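PDB 4P5A: thymidylate synthase ThyX from Streptomyces cacaoi subsp. asoensis, which methylates UMP and dUMP, probably using FAD, with methylenetetrahydrofolate as methyl donor and NADPH as reductant. Local coordinates for residues I12-V17 / M70-R75; R88-N93 / L177-N182. One frame throughout, in Å; residues are numbered along the deposited sequence.

Contact 1: residues I12-V17 / M70-R75; sequences ITVELV and MTFLVR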
loop_
_atom_site.group_PDB
_atom_site.type_symbol
_atom_site.label_atom_id
_atom_site.label_comp_id
_atom_site.label_asym_id
_atom_site.label_seq_id
_atom_site.Cartn_x
_atom_site.Cartn_y
_atom_site.Cartn_z
ATOM N N ILE B 12 -15.285 -24.444 -5.339
ATOM C CA ILE B 12 -14.765 -23.164 -4.876
ATOM C C ILE B 12 -15.457 -22.190 -5.775
ATOM O O ILE B 12 -15.400 -22.370 -7.002
ATOM C CB ILE B 12 -13.319 -23.099 -5.262
ATOM C CG1 ILE B 12 -12.487 -24.194 -4.620
ATOM C CG2 ILE B 12 -12.774 -21.785 -4.733
ATOM C CD1 ILE B 12 -12.253 -24.013 -3.271
ATOM N N THR B 13 -16.199 -21.263 -5.221
ATOM C CA THR B 13 -17.032 -20.427 -6.086
ATOM C C THR B 13 -16.634 -18.965 -6.034
ATOM O O THR B 13 -16.157 -18.462 -5.021
ATOM C CB THR B 13 -18.469 -20.525 -5.768
ATOM O OG1 THR B 13 -18.708 -19.918 -4.552
ATOM C CG2 THR B 13 -18.955 -22.007 -5.689
ATOM N N VAL B 14 -16.777 -18.325 -7.164
ATOM C CA VAL B 14 -16.415 -16.898 -7.367
ATOM C C VAL B 14 -17.574 -16.330 -8.187
ATOM O O VAL B 14 -17.987 -16.908 -9.252
ATOM C CB VAL B 14 -15.130 -16.764 -8.181
ATOM C CG1 VAL B 14 -14.939 -15.346 -8.621
ATOM C CG2 VAL B 14 -13.891 -17.242 -7.372
ATOM N N GLU B 15 -18.158 -15.249 -7.684
ATOM C CA GLU B 15 -19.197 -14.526 -8.496
ATOM C C GLU B 15 -18.771 -13.100 -8.576
ATOM O O GLU B 15 -18.437 -12.521 -7.577
ATOM C CB GLU B 15 -20.559 -14.583 -7.786
ATOM C CG GLU B 15 -21.092 -16.044 -7.665
ATOM C CD GLU B 15 -22.132 -16.198 -6.525
ATOM O OE1 GLU B 15 -22.030 -17.230 -5.793
ATOM O OE2 GLU B 15 -22.983 -15.245 -6.363
ATOM N N LEU B 16 -18.969 -12.460 -9.744
ATOM C CA LEU B 16 -18.722 -11.006 -9.787
ATOM C C LEU B 16 -19.991 -10.262 -9.228
ATOM O O LEU B 16 -21.135 -10.439 -9.722
ATOM C CB LEU B 16 -18.458 -10.588 -11.258
ATOM C CG LEU B 16 -18.282 -9.080 -11.457
ATOM C CD1 LEU B 16 -16.875 -8.722 -10.946
ATOM C CD2 LEU B 16 -18.308 -8.768 -12.995
ATOM N N VAL B 17 -19.836 -9.549 -8.139
ATOM C CA VAL B 17 -20.915 -8.842 -7.419
ATOM C C VAL B 17 -21.145 -7.535 -8.115
ATOM O O VAL B 17 -22.299 -7.125 -8.282
ATOM C CB VAL B 17 -20.465 -8.474 -5.956
ATOM C CG1 VAL B 17 -21.452 -7.490 -5.240
ATOM C CG2 VAL B 17 -20.148 -9.660 -5.147
ATOM N N MET B 70 -13.408 -4.063 -9.457
ATOM C CA MET B 70 -14.227 -5.268 -9.603
ATOM C C MET B 70 -14.454 -5.841 -8.226
ATOM O O MET B 70 -13.472 -5.914 -7.453
ATOM C CB MET B 70 -13.455 -6.315 -10.423
ATOM C CG MET B 70 -13.518 -5.965 -11.969
ATOM S SD MET B 70 -12.229 -6.982 -12.825
ATOM C CE MET B 70 -10.620 -6.082 -12.441
ATOM N N THR B 71 -15.652 -6.303 -7.932
ATOM C CA THR B 71 -15.830 -6.897 -6.549
ATOM C C THR B 71 -16.325 -8.309 -6.734
ATOM O O THR B 71 -17.315 -8.533 -7.440
ATOM C CB THR B 71 -16.893 -6.132 -5.785
ATOM O OG1 THR B 71 -16.434 -4.746 -5.517
ATOM C CG2 THR B 71 -17.306 -6.809 -4.440
ATOM N N PHE B 72 -15.670 -9.248 -6.090
ATOM C CA PHE B 72 -16.029 -10.671 -6.189
ATOM C C PHE B 72 -16.572 -11.176 -4.868
ATOM O O PHE B 72 -16.021 -10.851 -3.801
ATOM C CB PHE B 72 -14.792 -11.510 -6.515
ATOM C CG PHE B 72 -14.226 -11.213 -7.875
ATOM C CD1 PHE B 72 -14.879 -11.740 -9.018
ATOM C CD2 PHE B 72 -13.119 -10.397 -8.011
ATOM C CE1 PHE B 72 -14.355 -11.504 -10.313
ATOM C CE2 PHE B 72 -12.595 -10.135 -9.298
ATOM C CZ PHE B 72 -13.234 -10.675 -10.424
ATOM N N LEU B 73 -17.519 -12.086 -4.946
ATOM C CA LEU B 73 -17.933 -12.885 -3.788
ATOM C C LEU B 73 -17.265 -14.229 -3.945
ATOM O O LEU B 73 -17.468 -14.955 -4.967
ATOM C CB LEU B 73 -19.492 -13.127 -3.818
ATOM C CG LEU B 73 -20.125 -14.014 -2.681
ATOM C CD1 LEU B 73 -19.858 -13.441 -1.291
ATOM C CD2 LEU B 73 -21.692 -13.952 -2.929
ATOM N N VAL B 74 -16.483 -14.620 -2.934
ATOM C CA VAL B 74 -15.689 -15.825 -3.028
ATOM C C VAL B 74 -16.090 -16.752 -1.866
ATOM O O VAL B 74 -16.175 -16.337 -0.739
ATOM C CB VAL B 74 -14.164 -15.474 -2.839
ATOM C CG1 VAL B 74 -13.296 -16.780 -2.900
ATOM C CG2 VAL B 74 -13.716 -14.485 -3.974
ATOM N N ARG B 75 -16.369 -18.022 -2.162
ATOM C CA ARG B 75 -16.521 -19.019 -1.140
ATOM C C ARG B 75 -15.453 -20.115 -1.244
ATOM O O ARG B 75 -15.304 -20.761 -2.309
ATOM C CB ARG B 75 -17.918 -19.663 -1.278
ATOM C CG ARG B 75 -18.267 -20.656 -0.107
ATOM C CD ARG B 75 -19.793 -21.179 -0.192
ATOM N NE ARG B 75 -20.633 -20.192 -0.883
ATOM C CZ ARG B 75 -21.328 -19.214 -0.294
ATOM N NH1 ARG B 75 -21.355 -19.082 1.040
ATOM N NH2 ARG B 75 -22.015 -18.367 -1.039
HETATM O O HOH W 1 -19.068 -17.391 -4.628
#
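The short strand segments 13-17 and 70-75 run antiparallel, their directions 147° apart and their axes approaching to 4.4 Å. They form one margin, within this chain, of the four-stranded antiparallel sheet of a ThyX subunit. The hydrogen-bonded pairs Thr13-Arg75 and Glu15-Leu73 exchange two backbone bonds each, the straightest being Leu73 N to Glu15 O (168°), and Val17 N adds a fifth to Thr71 O.

Val14, Leu16, Phe72 and Val74 share one face. Phe72 holds CG anti to its carbonyl carbon, and its flat ring offers a face to Leu16. Leu16, with CG anti to the backbone N, lays CD1 over that face in a CH-pi contact, 4.2 Å from the Phe72 centroid. Val14 CG1 crosses obliquely to Phe72 CD1 at 3.6 Å. An alanine at Phe72 would remove the ring and would probably loosen this cluster, since Leu16 CD1 and Val14 CG1 would lose their common aromatic partner.

Beta-branched Val17 sets CG2 3.8 Å from Leu73 CB, and Val32 of a second subunit packs on Leu73, so apolar side chains suit both positions; Lys28 of that subunit packs against Val17. Thr71 turns its hydroxyl to Thr180 on the next strand.

Glu15, itself exposed, and Thr13 share a water. Thr13 OG1, held between its backbone N and carbonyl carbon, donates to that water at 2.6 Å, and the water donates to Glu15 OE1 at 3.2 Å and to Leu73 O at 2.9 Å, a second donor to this carbonyl besides Glu15 N.

Contact 2: residues R88-N93 / L177-N182; sequences RTWSFN and LYATCN. With FAD (flavin-adenine dinucleotide), chain H.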
loop_
_atom_site.group_PDB
_atom_site.type_symbol
_atom_site.label_atom_id
_atom_site.label_comp_id
_atom_site.label_asym_id
_atom_site.label_seq_id
_atom_site.Cartn_x
_atom_site.Cartn_y
_atom_site.Cartn_z
ATOM N N ARG B 88 -1.937 -7.531 -0.716
ATOM C CA ARG B 88 -2.217 -6.345 0.073
ATOM C C ARG B 88 -2.773 -5.208 -0.738
ATOM O O ARG B 88 -3.287 -4.233 -0.149
ATOM C CB ARG B 88 -0.848 -5.881 0.714
ATOM C CG ARG B 88 -0.448 -6.838 1.797
ATOM C CD ARG B 88 1.105 -6.544 2.084
ATOM N NE ARG B 88 1.952 -6.912 0.936
ATOM C CZ ARG B 88 3.305 -6.801 1.004
ATOM N NH1 ARG B 88 3.872 -6.262 2.121
ATOM N NH2 ARG B 88 4.044 -7.212 -0.019
ATOM N N THR B 89 -2.725 -5.337 -2.065
ATOM C CA THR B 89 -3.313 -4.272 -2.892
ATOM C C THR B 89 -4.835 -4.441 -3.086
ATOM O O THR B 89 -5.415 -3.635 -3.768
ATOM C CB THR B 89 -2.724 -4.318 -4.277
ATOM O OG1 THR B 89 -2.604 -5.670 -4.779
ATOM C CG2 THR B 89 -1.277 -3.914 -4.203
ATOM N N TRP B 90 -5.420 -5.492 -2.523
ATOM C CA TRP B 90 -6.863 -5.722 -2.649
ATOM C C TRP B 90 -7.591 -5.228 -1.366
ATOM O O TRP B 90 -6.931 -4.910 -0.367
ATOM C CB TRP B 90 -7.097 -7.239 -2.707
ATOM C CG TRP B 90 -6.670 -7.882 -4.044
ATOM C CD1 TRP B 90 -5.431 -7.822 -4.659
ATOM C CD2 TRP B 90 -7.483 -8.734 -4.786
ATOM N NE1 TRP B 90 -5.476 -8.637 -5.824
ATOM C CE2 TRP B 90 -6.758 -9.160 -5.916
ATOM C CE3 TRP B 90 -8.836 -9.103 -4.668
ATOM C CZ2 TRP B 90 -7.301 -10.045 -6.889
ATOM C CZ3 TRP B 90 -9.425 -9.995 -5.652
ATOM C CH2 TRP B 90 -8.620 -10.422 -6.774
ATOM N N SER B 91 -8.925 -5.182 -1.423
ATOM C CA SER B 91 -9.746 -4.911 -0.268
ATOM C C SER B 91 -10.558 -6.159 -0.021
ATOM O O SER B 91 -11.030 -6.773 -0.961
ATOM C CB SER B 91 -10.733 -3.761 -0.599
ATOM O OG SER B 91 -9.880 -2.565 -0.720
ATOM N N PHE B 92 -10.737 -6.517 1.242
ATOM C CA PHE B 92 -11.470 -7.764 1.632
ATOM C C PHE B 92 -12.456 -7.481 2.754
ATOM O O PHE B 92 -12.187 -6.586 3.590
ATOM C CB PHE B 92 -10.478 -8.804 2.183
ATOM C CG PHE B 92 -9.418 -9.185 1.188
ATOM C CD1 PHE B 92 -9.750 -9.920 0.038
ATOM C CD2 PHE B 92 -8.050 -8.770 1.391
ATOM C CE1 PHE B 92 -8.794 -10.287 -0.896
ATOM C CE2 PHE B 92 -7.082 -9.181 0.386
ATOM C CZ PHE B 92 -7.484 -9.902 -0.709
ATOM N N ASN B 93 -13.556 -8.243 2.808
ATOM C CA ASN B 93 -14.358 -8.247 4.046
ATOM C C ASN B 93 -14.948 -9.645 4.090
ATOM O O ASN B 93 -15.623 -10.052 3.151
ATOM C CB ASN B 93 -15.517 -7.258 4.060
ATOM C CG ASN B 93 -16.033 -7.095 5.518
ATOM O OD1 ASN B 93 -17.250 -7.419 5.827
ATOM N ND2 ASN B 93 -15.125 -6.714 6.430
ATOM N N LEU B 177 -16.337 -14.280 1.506
ATOM C CA LEU B 177 -15.856 -12.884 1.670
ATOM C C LEU B 177 -16.109 -12.133 0.350
ATOM O O LEU B 177 -16.313 -12.745 -0.714
ATOM C CB LEU B 177 -14.302 -12.879 1.965
ATOM C CG LEU B 177 -13.414 -13.415 0.848
ATOM C CD1 LEU B 177 -11.971 -12.746 1.007
ATOM C CD2 LEU B 177 -13.116 -14.918 0.858
ATOM N N TYR B 178 -16.106 -10.786 0.441
ATOM C CA TYR B 178 -15.967 -9.942 -0.728
ATOM C C TYR B 178 -14.487 -9.624 -0.892
ATOM O O TYR B 178 -13.767 -9.373 0.125
ATOM C CB TYR B 178 -16.687 -8.628 -0.435
ATOM C CG TYR B 178 -18.152 -8.615 -0.842
ATOM C CD1 TYR B 178 -18.780 -7.418 -1.277
ATOM C CD2 TYR B 178 -18.936 -9.747 -0.718
ATOM C CE1 TYR B 178 -20.208 -7.405 -1.561
ATOM C CE2 TYR B 178 -20.334 -9.742 -0.977
ATOM C CZ TYR B 178 -20.946 -8.530 -1.444
ATOM O OH TYR B 178 -22.327 -8.645 -1.715
ATOM N N ALA B 179 -14.051 -9.593 -2.142
ATOM C CA ALA B 179 -12.623 -9.293 -2.520
ATOM C C ALA B 179 -12.748 -8.327 -3.713
ATOM O O ALA B 179 -13.407 -8.651 -4.765
ATOM C CB ALA B 179 -11.876 -10.570 -2.967
ATOM N N THR B 180 -12.226 -7.114 -3.513
ATOM C CA THR B 180 -12.313 -6.047 -4.521
ATOM C C THR B 180 -10.886 -5.679 -5.020
ATOM O O THR B 180 -9.960 -5.566 -4.231
ATOM C CB THR B 180 -13.071 -4.764 -3.917
ATOM O OG1 THR B 180 -14.464 -5.135 -3.675
ATOM C CG2 THR B 180 -13.049 -3.590 -4.905
ATOM N N CYS B 181 -10.738 -5.508 -6.343
ATOM C CA CYS B 181 -9.382 -5.252 -6.920
ATOM C C CYS B 181 -9.617 -4.324 -8.088
ATOM O O CYS B 181 -10.756 -4.204 -8.567
ATOM C CB CYS B 181 -8.694 -6.574 -7.492
ATOM S SG CYS B 181 -9.739 -7.439 -8.581
ATOM N N ASN B 182 -8.579 -3.598 -8.442
ATOM C CA ASN B 182 -8.549 -2.988 -9.777
ATOM C C ASN B 182 -7.833 -3.976 -10.735
ATOM O O ASN B 182 -7.257 -5.001 -10.293
ATOM C CB ASN B 182 -7.924 -1.598 -9.771
ATOM C CG ASN B 182 -6.470 -1.611 -9.281
ATOM O OD1 ASN B 182 -5.654 -2.392 -9.803
ATOM N ND2 ASN B 182 -6.127 -0.769 -8.238
HETATM P PA FAD H . 0.835 -7.745 -2.871
HETATM O O1A FAD H . -0.424 -7.588 -3.613
HETATM O O2A FAD H . 0.881 -7.819 -1.438
HETATM O O5B FAD H . 1.810 -6.638 -3.367
HETATM C C5B FAD H . 1.986 -6.374 -4.816
HETATM C C4B FAD H . 3.283 -5.651 -5.060
HETATM O O4B FAD H . 3.269 -4.419 -4.310
HETATM C C3B FAD H . 4.462 -6.395 -4.515
HETATM O O3B FAD H . 4.937 -7.376 -5.469
HETATM C C2B FAD H . 5.516 -5.294 -4.300
HETATM O O2B FAD H . 5.983 -4.894 -5.641
HETATM C C1B FAD H . 4.622 -4.125 -3.781
HETATM N N9A FAD H . 4.515 -4.041 -2.313
HETATM C C8A FAD H . 3.366 -4.010 -1.617
HETATM N N7A FAD H . 3.607 -3.831 -0.319
HETATM C C5A FAD H . 4.985 -3.674 -0.194
HETATM C C6A FAD H . 5.896 -3.450 0.868
HETATM N N6A FAD H . 5.487 -3.279 2.165
HETATM N N1A FAD H . 7.231 -3.390 0.556
HETATM C C2A FAD H . 7.688 -3.482 -0.715
HETATM N N3A FAD H . 6.849 -3.698 -1.762
HETATM C C4A FAD H . 5.520 -3.842 -1.496
HETATM N N1 FAD H . 4.274 -16.425 1.998
HETATM C C2 FAD H . 4.828 -16.730 3.214
HETATM O O2 FAD H . 4.584 -16.115 4.240
HETATM N N3 FAD H . 5.580 -17.877 3.326
HETATM C C4 FAD H . 5.785 -18.708 2.232
HETATM O O4 FAD H . 6.547 -19.697 2.415
HETATM C C4X FAD H . 5.233 -18.373 0.982
HETATM N N5 FAD H . 5.507 -19.091 -0.205
HETATM C C5X FAD H . 4.756 -18.795 -1.381
HETATM C C6 FAD H . 4.747 -19.609 -2.537
HETATM C C7 FAD H . 4.021 -19.279 -3.692
HETATM C C7M FAD H . 4.129 -20.279 -4.855
HETATM C C8 FAD H . 3.178 -18.134 -3.769
HETATM C C8M FAD H . 2.406 -17.712 -5.059
HETATM C C9 FAD H . 3.149 -17.307 -2.621
HETATM C C9A FAD H . 3.886 -17.667 -1.432
HETATM N N10 FAD H . 3.844 -16.830 -0.284
HETATM C C10 FAD H . 4.480 -17.226 0.894
HETATM C "C1'" FAD H . 2.957 -15.630 -0.248
HETATM C "C2'" FAD H . 3.884 -14.534 -0.938
HETATM O "O2'" FAD H . 5.064 -14.216 -0.141
HETATM C "C3'" FAD H . 3.132 -13.181 -1.026
HETATM O "O3'" FAD H . 2.597 -12.745 0.237
HETATM C "C4'" FAD H . 1.885 -13.266 -2.056
HETATM O "O4'" FAD H . 2.274 -14.022 -3.155
HETATM C "C5'" FAD H . 1.477 -11.824 -2.454
HETATM O "O5'" FAD H . 2.457 -11.343 -3.398
HETATM P P FAD H . 2.892 -9.792 -3.284
HETATM O O1P FAD H . 3.456 -9.418 -1.950
HETATM O O2P FAD H . 3.811 -9.594 -4.420
HETATM O O3P FAD H . 1.531 -8.997 -3.486
HETATM O O HOH W 2 -6.941 -3.137 -6.027
#
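Leu177 lies within strand 174-181, with CG in the crowded position between backbone N and carbonyl carbon (chi1 64°). Its side chain lies alongside Phe92, CD1 being 3.7 Å from Phe92 CD1, an apolar match on the face that Phe92 shares with Ala179. Tyr178 exchanges two backbone bonds with Asn93, while its ring leads away and its hydroxyl bonds to Ser33 O of a second subunit. Ala179 suits its place by being small: its methyl sits near the ring planes at two edges, 3.7 Å from both Phe92 CE1 and Trp90 CZ3.

Thr180 forms the other hydrogen-bonded pair, its N donating to Ser91 O at 2.8 Å and 172°. The 88-93 side of this antiparallel ladder belongs to the RHRX7S signature of ThyX enzymes, which runs from Arg86 to Ser96. Thr180 OG1 is hydrogen-bonded to His67 ND1 of a second subunit, and Ser91 OG to Glu66 OE1 of that subunit.

Cys181 lies over the Trp90 face, CB 3.5 Å from the centroid of the six-membered ring and SG at 3.9 Å, a sulfur-aromatic contact. Asn182 N-caps helix 183-193 through OD1 to Ala185 N, and a water joins its backbone N to Thr89 O. Beyond that water, Arg88 grips FAD: N and NE both donate to O2A, NE at 2.8 Å and 176°, NH2 reaches O1P, and the adenine N7A stands 3.2 Å above the guanidinium plane.

In the fold
Contacts 1 and 2 have centres 10 Å apart and lie in one four-stranded antiparallel sheet, whose order is 13-20, 69-77, 174-181, 91-94. Contact 1 joins the first two strands, contact 2 the last two, and the inner strands join them: Phe72 N probably bonds to Ala179 O at 2.7 Å. The contacts come in series along the chain; strand order is 1-2-4-3 because 174-181, last in sequence, inserts between 69-77 and 91-94. The sheet runs from a margin partly open to solvent to a buried one at the FAD and nucleotide sites. Both contacts touch the second subunit; at contact 2, the three-monomer FAD site joins Arg88 to Glu94 of a third and Arg184 of a fourth subunit.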